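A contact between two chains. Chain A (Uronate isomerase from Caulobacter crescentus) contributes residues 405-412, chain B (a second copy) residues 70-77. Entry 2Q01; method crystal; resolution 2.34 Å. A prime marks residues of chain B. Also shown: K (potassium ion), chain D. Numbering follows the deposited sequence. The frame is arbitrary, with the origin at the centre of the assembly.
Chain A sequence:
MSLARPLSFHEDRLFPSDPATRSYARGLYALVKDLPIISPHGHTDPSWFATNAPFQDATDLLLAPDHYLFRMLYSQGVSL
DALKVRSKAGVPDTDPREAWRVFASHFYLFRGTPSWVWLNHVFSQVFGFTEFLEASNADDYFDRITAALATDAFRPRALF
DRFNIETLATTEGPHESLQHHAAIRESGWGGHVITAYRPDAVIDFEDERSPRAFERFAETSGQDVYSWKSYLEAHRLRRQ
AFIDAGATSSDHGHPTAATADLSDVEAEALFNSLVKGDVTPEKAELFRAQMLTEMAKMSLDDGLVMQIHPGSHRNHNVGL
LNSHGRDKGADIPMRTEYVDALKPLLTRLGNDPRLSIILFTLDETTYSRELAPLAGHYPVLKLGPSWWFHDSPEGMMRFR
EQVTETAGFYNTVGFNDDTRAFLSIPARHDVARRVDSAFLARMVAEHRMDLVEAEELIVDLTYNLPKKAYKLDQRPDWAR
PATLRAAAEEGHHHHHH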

# COMPACT_ATOMS: atom_id res chain seq x y z
N GLU A 405 -5.94 3.07 13.88
CA GLU A 405 -4.90 2.91 14.89
C GLU A 405 -4.19 4.18 15.32
O GLU A 405 -3.73 4.29 16.45
CB GLU A 405 -3.92 1.82 14.48
CG GLU A 405 -4.53 0.42 14.68
CD GLU A 405 -3.61 -0.71 14.27
OE1 GLU A 405 -2.80 -0.53 13.34
OE2 GLU A 405 -3.71 -1.79 14.90
N THR A 406 -4.14 5.16 14.41
CA THR A 406 -3.50 6.44 14.71
C THR A 406 -4.51 7.57 14.92
O THR A 406 -4.35 8.40 15.82
CB THR A 406 -2.50 6.83 13.59
OG1 THR A 406 -1.59 5.75 13.37
CG2 THR A 406 -1.72 8.07 13.99
N ALA A 407 -5.54 7.60 14.08
CA ALA A 407 -6.51 8.68 14.09
C ALA A 407 -7.69 8.40 15.02
O ALA A 407 -8.27 9.33 15.58
CB ALA A 407 -7.01 8.94 12.68
N GLY A 408 -8.04 7.13 15.18
CA GLY A 408 -9.24 6.76 15.92
C GLY A 408 -10.50 6.90 15.08
O GLY A 408 -10.43 7.22 13.89
N PHE A 409 -11.65 6.66 15.70
CA PHE A 409 -12.93 6.77 15.01
C PHE A 409 -13.47 8.20 15.07
O PHE A 409 -14.29 8.59 14.23
CB PHE A 409 -13.96 5.83 15.63
CG PHE A 409 -13.68 4.38 15.39
CD1 PHE A 409 -13.97 3.78 14.17
CD2 PHE A 409 -13.13 3.60 16.40
CE1 PHE A 409 -13.70 2.43 13.95
CE2 PHE A 409 -12.87 2.24 16.19
CZ PHE A 409 -13.15 1.66 14.96
N TYR A 410 -13.01 8.96 16.06
CA TYR A 410 -13.56 10.28 16.33
C TYR A 410 -12.83 11.38 15.57
O TYR A 410 -13.17 12.56 15.67
CB TYR A 410 -13.61 10.54 17.84
CG TYR A 410 -14.44 9.50 18.58
CD1 TYR A 410 -13.83 8.46 19.28
CD2 TYR A 410 -15.83 9.55 18.56
CE1 TYR A 410 -14.59 7.49 19.95
CE2 TYR A 410 -16.60 8.60 19.22
CZ TYR A 410 -15.97 7.57 19.91
OH TYR A 410 -16.74 6.63 20.56
N ASN A 411 -11.84 10.96 14.79
CA ASN A 411 -11.16 11.84 13.84
C ASN A 411 -11.59 11.52 12.41
O ASN A 411 -11.01 12.01 11.44
CB ASN A 411 -9.66 11.73 14.01
CG ASN A 411 -9.15 12.56 15.17
OD1 ASN A 411 -9.70 13.62 15.45
ND2 ASN A 411 -8.06 12.12 15.81
N THR A 412 -12.62 10.68 12.29
CA THR A 412 -13.27 10.42 11.02
C THR A 412 -14.64 11.09 11.01
O THR A 412 -15.07 11.69 12.01
CB THR A 412 -13.39 8.91 10.69
OG1 THR A 412 -14.19 8.26 11.68
CG2 THR A 412 -11.99 8.26 10.64
N PHE B 70 -1.25 12.03 24.45
CA PHE B 70 -1.65 13.43 24.32
C PHE B 70 -1.89 13.94 22.89
O PHE B 70 -2.61 14.92 22.70
CB PHE B 70 -0.84 14.41 25.21
CG PHE B 70 0.64 14.49 24.91
CD1 PHE B 70 1.56 14.00 25.83
CD2 PHE B 70 1.12 15.13 23.76
CE1 PHE B 70 2.93 14.09 25.59
CE2 PHE B 70 2.49 15.22 23.51
CZ PHE B 70 3.39 14.71 24.43
N ARG B 71 -1.30 13.28 21.90
CA ARG B 71 -1.65 13.52 20.50
C ARG B 71 -3.16 13.48 20.30
O ARG B 71 -3.77 14.48 19.92
CB ARG B 71 -0.97 12.49 19.60
CG ARG B 71 0.35 12.96 19.00
CD ARG B 71 0.96 11.89 18.11
NE ARG B 71 0.05 11.46 17.06
CZ ARG B 71 0.08 11.90 15.81
NH1 ARG B 71 -0.79 11.45 14.92
NH2 ARG B 71 0.98 12.80 15.45
N MET B 72 -3.76 12.32 20.55
CA MET B 72 -5.20 12.13 20.39
C MET B 72 -6.00 13.21 21.10
O MET B 72 -6.96 13.74 20.54
CB MET B 72 -5.66 10.78 20.95
CG MET B 72 -5.83 9.64 19.95
SD MET B 72 -7.03 9.80 18.61
CE MET B 72 -8.27 10.87 19.28
N LEU B 73 -5.62 13.51 22.33
CA LEU B 73 -6.32 14.52 23.10
C LEU B 73 -6.13 15.90 22.48
O LEU B 73 -7.12 16.60 22.23
CB LEU B 73 -5.95 14.47 24.58
CG LEU B 73 -6.75 13.44 25.39
CD1 LEU B 73 -5.98 12.15 25.55
CD2 LEU B 73 -7.10 13.98 26.76
N TYR B 74 -4.88 16.26 22.15
CA TYR B 74 -4.59 17.52 21.45
C TYR B 74 -5.33 17.62 20.13
O TYR B 74 -5.77 18.70 19.72
CB TYR B 74 -3.09 17.70 21.21
CG TYR B 74 -2.72 19.02 20.58
CD1 TYR B 74 -2.79 20.20 21.32
CD2 TYR B 74 -2.27 19.09 19.27
CE1 TYR B 74 -2.44 21.42 20.75
CE2 TYR B 74 -1.92 20.31 18.70
CZ TYR B 74 -2.01 21.46 19.45
OH TYR B 74 -1.66 22.67 18.89
N SER B 75 -5.48 16.47 19.48
CA SER B 75 -6.20 16.36 18.23
C SER B 75 -7.69 16.63 18.37
O SER B 75 -8.37 16.84 17.36
CB SER B 75 -5.98 14.97 17.61
OG SER B 75 -6.99 14.05 18.01
N GLN B 76 -8.20 16.61 19.59
CA GLN B 76 -9.64 16.74 19.82
C GLN B 76 -10.02 18.00 20.60
O GLN B 76 -11.17 18.17 21.01
CB GLN B 76 -10.17 15.48 20.50
CG GLN B 76 -10.31 14.29 19.55
CD GLN B 76 -11.62 14.30 18.78
OE1 GLN B 76 -12.68 14.65 19.31
NE2 GLN B 76 -11.57 13.90 17.52
N GLY B 77 -9.05 18.90 20.78
CA GLY B 77 -9.31 20.21 21.38
C GLY B 77 -8.75 20.43 22.77
O GLY B 77 -8.96 21.49 23.37
K K D . -8.40 16.06 14.47
O HOH W 1 -10.69 17.17 15.15

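Contact between two copies of uronate isomerase, followed along chain B from the helix at Phe70′ to the turn that ends at Gly77′. The two stretches bury 291 Å² between them, both sides summed, and are held by three hydrogen bonds, a shared potassium ion and the packing of one methionine. Asn411 (57 Å²) and Met72′ (54 Å²) have the most area covered by the other stretch, followed by Gln76′ (47 Å²) and Thr406 (42 Å²). Phe70′ lies out of reach of the chain A stretch; its carbonyl O serves the helix instead, accepting the backbone N of Tyr74′ at 2.7 Å. Arg71′ is the first residue to touch the chain A stretch. Its CA-to-CB bond points toward the other stretch, and the long side chain carries the guanidinium to Thr406, where Arg71′ NH1 lies 3.6 Å from Thr406 CG2. This is packing against a methyl group; the polar needs of NH1 and NH2 are met elsewhere in the structure.

Met72′ leaves the helix sideways, but its end comes nearer and settles where the chain A helix finishes. Met72′ SD lies 3.3 Å from Ala407 O and 4.1 Å from Thr406 O, while Met72′ CE reaches to 3.7 Å from Asn411 ND2. The unbranched side chain thus meets a carbonyl with its sulfur and an amide with its terminal methyl. Gly408 leaves the helix with positive phi, which favours glycine, and a CB there would point toward chain B, a tight 3.5 Å from Met72′ SD. Ala407, by contrast, directs its CB away.

Leu73′ and Tyr74′ make no contact with the chain A stretch. Leu73′ O accepts Gln76′ N at 2.9 Å, and the type I turn from Tyr74′ to Gly77′ has only a weak bond from Gly77′ N to Tyr74′ O, 3.5 Å. Ser75′ points its CB toward the chain A stretch. Its OG bonds back to Met72′ O at 2.5 Å and also accepts a nearly straight hydrogen bond from Asn411 ND2, 3.1 Å long with an angle of 172° at the hydrogen. The small side chain can therefore tie its own backbone and the partner together at once. Asn411 ND2 also donates to Ala407 O at 2.8 Å, so one amide nitrogen links its own chain to the neighbour.

The potassium ion joins the same two residues by other atoms, with Asn411 OD1 at 2.9 Å and Ser75′ O at 3.0 Å from K; a water and ligands elsewhere in the structure complete the set. Gln76′ starts sideways, and its m, m rotamer brings the amide across. Gln76′ NE2 donates to Tyr410 O and to Asn411 OD1, each at 2.8 Å, with bent angles of 134° and 142°. Two hydrogens on one nitrogen suit a residue facing two acceptors. Tyr410 thus bonds through its backbone, and its ring leads away. Asn411 OD1 takes both a hydrogen bond and the cation. Gly77′ closes the turn beyond reach, with backbone angles that call for glycine.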